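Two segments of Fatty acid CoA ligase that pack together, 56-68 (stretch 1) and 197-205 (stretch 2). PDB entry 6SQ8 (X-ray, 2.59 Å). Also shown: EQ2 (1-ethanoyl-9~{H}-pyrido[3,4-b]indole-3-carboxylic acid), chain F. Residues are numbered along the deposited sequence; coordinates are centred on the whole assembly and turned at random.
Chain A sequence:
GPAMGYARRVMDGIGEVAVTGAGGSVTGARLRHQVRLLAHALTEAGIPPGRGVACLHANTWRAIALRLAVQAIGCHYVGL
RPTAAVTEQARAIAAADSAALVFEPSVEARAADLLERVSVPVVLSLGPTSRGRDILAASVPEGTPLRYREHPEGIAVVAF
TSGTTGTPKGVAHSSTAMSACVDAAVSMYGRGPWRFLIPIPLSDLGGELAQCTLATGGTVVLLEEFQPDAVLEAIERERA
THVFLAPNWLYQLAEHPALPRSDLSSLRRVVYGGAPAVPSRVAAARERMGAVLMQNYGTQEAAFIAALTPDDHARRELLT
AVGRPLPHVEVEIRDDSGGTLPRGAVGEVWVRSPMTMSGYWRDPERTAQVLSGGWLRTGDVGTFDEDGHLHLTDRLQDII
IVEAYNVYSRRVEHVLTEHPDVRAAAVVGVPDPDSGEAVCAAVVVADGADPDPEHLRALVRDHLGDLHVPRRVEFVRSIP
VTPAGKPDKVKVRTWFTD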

# COMPACT_ATOMS: atom_id res chain seq x y z
N LEU A 56 -16.25 4.94 6.41
CA LEU A 56 -15.37 5.55 7.39
C LEU A 56 -15.36 4.67 8.65
O LEU A 56 -16.36 4.58 9.36
CB LEU A 56 -15.91 6.95 7.69
CG LEU A 56 -15.03 7.83 8.58
CD1 LEU A 56 -13.75 8.25 7.88
CD2 LEU A 56 -15.81 9.06 9.01
N HIS A 57 -14.24 4.00 8.90
CA HIS A 57 -14.16 3.03 9.98
C HIS A 57 -12.72 2.86 10.44
O HIS A 57 -11.80 3.28 9.79
CB HIS A 57 -14.71 1.68 9.51
CG HIS A 57 -14.05 1.18 8.27
ND1 HIS A 57 -14.69 1.19 7.05
CD2 HIS A 57 -12.80 0.73 8.04
CE1 HIS A 57 -13.88 0.71 6.13
NE2 HIS A 57 -12.71 0.45 6.72
N ALA A 58 -12.58 2.19 11.58
CA ALA A 58 -11.29 1.76 12.10
C ALA A 58 -11.02 0.33 11.61
O ALA A 58 -11.72 -0.16 10.74
CB ALA A 58 -11.34 1.86 13.61
N ASN A 59 -10.00 -0.33 12.16
CA ASN A 59 -9.71 -1.71 11.82
C ASN A 59 -10.55 -2.62 12.71
O ASN A 59 -10.04 -3.17 13.66
CB ASN A 59 -8.22 -2.04 11.94
CG ASN A 59 -7.41 -1.56 10.75
OD1 ASN A 59 -7.80 -0.60 10.07
ND2 ASN A 59 -6.29 -2.24 10.49
N THR A 60 -11.83 -2.78 12.36
CA THR A 60 -12.80 -3.61 13.11
C THR A 60 -13.32 -4.74 12.21
O THR A 60 -13.35 -4.61 11.00
CB THR A 60 -14.00 -2.78 13.57
OG1 THR A 60 -14.82 -2.50 12.42
CG2 THR A 60 -13.58 -1.49 14.22
N TRP A 61 -13.79 -5.83 12.82
CA TRP A 61 -14.22 -6.97 12.04
C TRP A 61 -15.50 -6.65 11.26
O TRP A 61 -15.74 -7.21 10.20
CB TRP A 61 -14.40 -8.20 12.94
CG TRP A 61 -15.60 -8.19 13.82
CD1 TRP A 61 -15.65 -7.83 15.14
CD2 TRP A 61 -16.92 -8.65 13.49
NE1 TRP A 61 -16.91 -8.02 15.64
CE2 TRP A 61 -17.71 -8.52 14.65
CE3 TRP A 61 -17.52 -9.14 12.32
CZ2 TRP A 61 -19.06 -8.86 14.68
CZ3 TRP A 61 -18.86 -9.47 12.35
CH2 TRP A 61 -19.61 -9.34 13.51
N ARG A 62 -16.31 -5.73 11.77
CA ARG A 62 -17.54 -5.35 11.08
C ARG A 62 -17.20 -4.59 9.79
O ARG A 62 -17.94 -4.65 8.82
CB ARG A 62 -18.47 -4.55 11.98
CG ARG A 62 -19.29 -5.40 12.94
CD ARG A 62 -20.23 -4.54 13.78
NE ARG A 62 -20.99 -5.32 14.75
CZ ARG A 62 -20.49 -5.78 15.90
NH1 ARG A 62 -19.24 -5.53 16.24
NH2 ARG A 62 -21.23 -6.53 16.69
N ALA A 63 -16.07 -3.89 9.77
CA ALA A 63 -15.68 -3.12 8.60
C ALA A 63 -15.28 -4.06 7.44
O ALA A 63 -15.36 -3.67 6.26
CB ALA A 63 -14.56 -2.16 8.94
N ILE A 64 -14.83 -5.27 7.80
CA ILE A 64 -14.51 -6.33 6.85
C ILE A 64 -15.80 -6.76 6.14
O ILE A 64 -15.83 -6.87 4.88
CB ILE A 64 -13.80 -7.51 7.56
CG1 ILE A 64 -12.41 -7.13 8.06
CG2 ILE A 64 -13.74 -8.73 6.66
CD1 ILE A 64 -11.69 -8.23 8.78
N ALA A 65 -16.85 -7.00 6.95
CA ALA A 65 -18.19 -7.36 6.50
C ALA A 65 -18.77 -6.24 5.62
O ALA A 65 -19.43 -6.53 4.63
CB ALA A 65 -19.08 -7.62 7.69
N LEU A 66 -18.54 -4.98 6.01
CA LEU A 66 -19.16 -3.86 5.33
C LEU A 66 -18.67 -3.82 3.87
O LEU A 66 -19.47 -3.63 2.97
CB LEU A 66 -18.87 -2.55 6.06
CG LEU A 66 -19.36 -1.27 5.36
CD1 LEU A 66 -20.86 -1.32 5.19
CD2 LEU A 66 -18.97 -0.02 6.12
N ARG A 67 -17.36 -3.99 3.67
CA ARG A 67 -16.77 -3.87 2.33
C ARG A 67 -17.38 -4.95 1.43
O ARG A 67 -17.80 -4.68 0.29
CB ARG A 67 -15.25 -4.00 2.39
CG ARG A 67 -14.51 -3.77 1.06
CD ARG A 67 -13.12 -4.38 1.11
NE ARG A 67 -12.11 -3.76 0.24
CZ ARG A 67 -11.16 -2.94 0.66
NH1 ARG A 67 -11.20 -2.45 1.88
NH2 ARG A 67 -10.16 -2.61 -0.15
N LEU A 68 -17.46 -6.15 1.99
CA LEU A 68 -17.92 -7.32 1.30
C LEU A 68 -19.40 -7.13 0.95
O LEU A 68 -19.83 -7.48 -0.15
CB LEU A 68 -17.67 -8.52 2.22
CG LEU A 68 -17.69 -9.90 1.58
CD1 LEU A 68 -17.04 -9.88 0.20
CD2 LEU A 68 -17.00 -10.90 2.48
N LEU A 197 -2.00 -11.19 10.05
CA LEU A 197 -2.01 -10.04 10.93
C LEU A 197 -2.05 -8.78 10.06
O LEU A 197 -1.17 -8.56 9.23
CB LEU A 197 -0.74 -10.08 11.78
CG LEU A 197 -0.84 -9.60 13.23
CD1 LEU A 197 0.48 -8.99 13.72
CD2 LEU A 197 -1.97 -8.60 13.42
N ILE A 198 -3.06 -7.96 10.27
CA ILE A 198 -3.23 -6.78 9.47
C ILE A 198 -3.31 -5.56 10.37
O ILE A 198 -4.37 -5.24 10.89
CB ILE A 198 -4.47 -6.90 8.57
CG1 ILE A 198 -4.44 -8.22 7.79
CG2 ILE A 198 -4.55 -5.69 7.64
CD1 ILE A 198 -5.45 -8.31 6.69
N PRO A 199 -2.18 -4.86 10.55
CA PRO A 199 -2.15 -3.59 11.26
C PRO A 199 -2.19 -2.35 10.36
O PRO A 199 -2.13 -1.24 10.86
CB PRO A 199 -0.78 -3.70 11.94
CG PRO A 199 0.08 -4.34 10.88
CD PRO A 199 -0.84 -5.28 10.12
N ILE A 200 -2.27 -2.54 9.04
CA ILE A 200 -2.44 -1.42 8.14
C ILE A 200 -3.94 -1.16 7.99
O ILE A 200 -4.73 -2.05 8.21
CB ILE A 200 -1.76 -1.66 6.78
CG1 ILE A 200 -2.36 -2.83 6.01
CG2 ILE A 200 -0.26 -1.82 6.97
CD1 ILE A 200 -1.64 -3.16 4.72
N PRO A 201 -4.37 0.06 7.61
CA PRO A 201 -5.79 0.39 7.60
C PRO A 201 -6.59 -0.49 6.63
O PRO A 201 -6.13 -0.74 5.52
CB PRO A 201 -5.82 1.85 7.12
CG PRO A 201 -4.44 2.38 7.41
CD PRO A 201 -3.54 1.19 7.19
N LEU A 202 -7.79 -0.91 7.07
CA LEU A 202 -8.71 -1.71 6.27
C LEU A 202 -9.29 -0.90 5.10
O LEU A 202 -9.92 -1.48 4.21
CB LEU A 202 -9.84 -2.22 7.17
CG LEU A 202 -9.49 -3.40 8.07
CD1 LEU A 202 -10.71 -3.83 8.90
CD2 LEU A 202 -8.94 -4.58 7.25
N SER A 203 -9.09 0.42 5.10
CA SER A 203 -9.62 1.29 4.05
C SER A 203 -8.90 1.09 2.71
O SER A 203 -9.48 1.42 1.67
CB SER A 203 -9.55 2.72 4.48
OG SER A 203 -8.21 3.09 4.76
N ASP A 204 -7.66 0.57 2.70
CA ASP A 204 -6.88 0.39 1.45
C ASP A 204 -6.33 -1.05 1.37
O ASP A 204 -7.10 -1.98 1.50
CB ASP A 204 -5.83 1.49 1.31
CG ASP A 204 -6.47 2.87 1.24
OD1 ASP A 204 -6.99 3.22 0.17
OD2 ASP A 204 -6.47 3.56 2.28
N LEU A 205 -5.03 -1.22 1.12
CA LEU A 205 -4.48 -2.54 0.87
C LEU A 205 -4.88 -3.52 1.98
O LEU A 205 -5.18 -4.68 1.72
CB LEU A 205 -2.97 -2.47 0.74
CG LEU A 205 -2.27 -3.82 0.57
CD1 LEU A 205 -2.79 -4.53 -0.66
CD2 LEU A 205 -0.76 -3.63 0.48
C1 EQ2 F . 1.73 -4.68 -2.84
C2 EQ2 F . 1.94 -3.26 -2.44
O1 EQ2 F . 2.87 -2.98 -1.71
C3 EQ2 F . 0.97 -2.20 -2.90
N1 EQ2 F . 1.39 -0.93 -2.81
C4 EQ2 F . 0.57 0.07 -3.18
C5 EQ2 F . 1.09 1.48 -3.01
O2 EQ2 F . 2.26 1.64 -2.60
O3 EQ2 F . 0.27 2.39 -3.26
C6 EQ2 F . -0.71 -0.15 -3.65
C7 EQ2 F . -1.17 -1.45 -3.76
C8 EQ2 F . -2.40 -2.05 -4.21
C9 EQ2 F . -3.61 -1.57 -4.70
C10 EQ2 F . -4.59 -2.47 -5.05
C11 EQ2 F . -4.40 -3.84 -4.91
C12 EQ2 F . -3.21 -4.35 -4.44
C13 EQ2 F . -2.22 -3.44 -4.08
N2 EQ2 F . -0.96 -3.69 -3.58
C14 EQ2 F . -0.32 -2.50 -3.38

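The side-chain amide of Asn-59 bonds to the backbone of stretch 2 through both of its ends: its ND2 and OD1, which branch from the same carbon, reach Ile-200 O and Leu-202 N on the same backbone. Its ND2 donates to Ile-200 O at 2.8 Å, while its OD1 accepts from Leu-202 N at 3.0 Å; both bonds are close to straight, with N-H...acceptor angles of 163° and 153°. The two backbone groups flank Pro-201, whose nitrogen carries no hydrogen to donate, and the amide bridges across it, bringing Asn-59 OD1 to 3.3 Å from Pro-201 CA. The CA-to-CB bond of Asn-59 points sideways to stretch 2, and the m rotamer carries the amide the rest of the way.

No backbone-to-backbone hydrogen bond joins the stretches. The CA atoms of Asn-59 and Leu-202 lie 5.6 Å apart, and those of His-57 and Ser-203 are 7.7 Å apart, so side chains bridge the gap. In stretch 1 a loop leads into a helix, with Thr-60 as its N-cap: Thr-60 OG1 accepts from Ala-63 N at 3.2 Å. Stretch 2 leaves a strand that begins earlier in the chain, at Ile-198, and passes into a type I turn from Pro-201 to Asp-204, closed by a weak bond of 3.5 Å from Asp-204 N to Pro-201 O.

Leu-202, within this turn, supplies the apolar part of the contact and has more area covered than any other residue in either stretch. Its CA-to-CB bond points toward stretch 1, and its extended chi2 places CD1 against the start of the helix. There Leu-202 CD1 lies 3.8 Å from Ile-64 CG1 and 4.2 Å from Ala-63 CB, and it also comes within 3.5 Å of Thr-60 O, a van der Waals approach. The small side chain of Ala-63 points toward stretch 2, and Ile-64 reaches the leucine with the end of its side chain. The imidazole of His-57 packs obliquely near the Leu-202 and Ser-203 portion of the turn.

One helical turn beyond Ala-63, Arg-67 extends its side chain, with chi1 to chi3 all t, toward the same turn. Its NH1 donates to Leu-202 O at 2.8 Å; the oxygen lies near the guanidinium plane, at its edge, but the 127° angle makes this bond weak. Leu-202 is thus held through both its peptide NH and its carbonyl, by Asn-59 and Arg-67 respectively, while its side chain packs against the helix. Altogether the contact buries 410 Å², counting both sides.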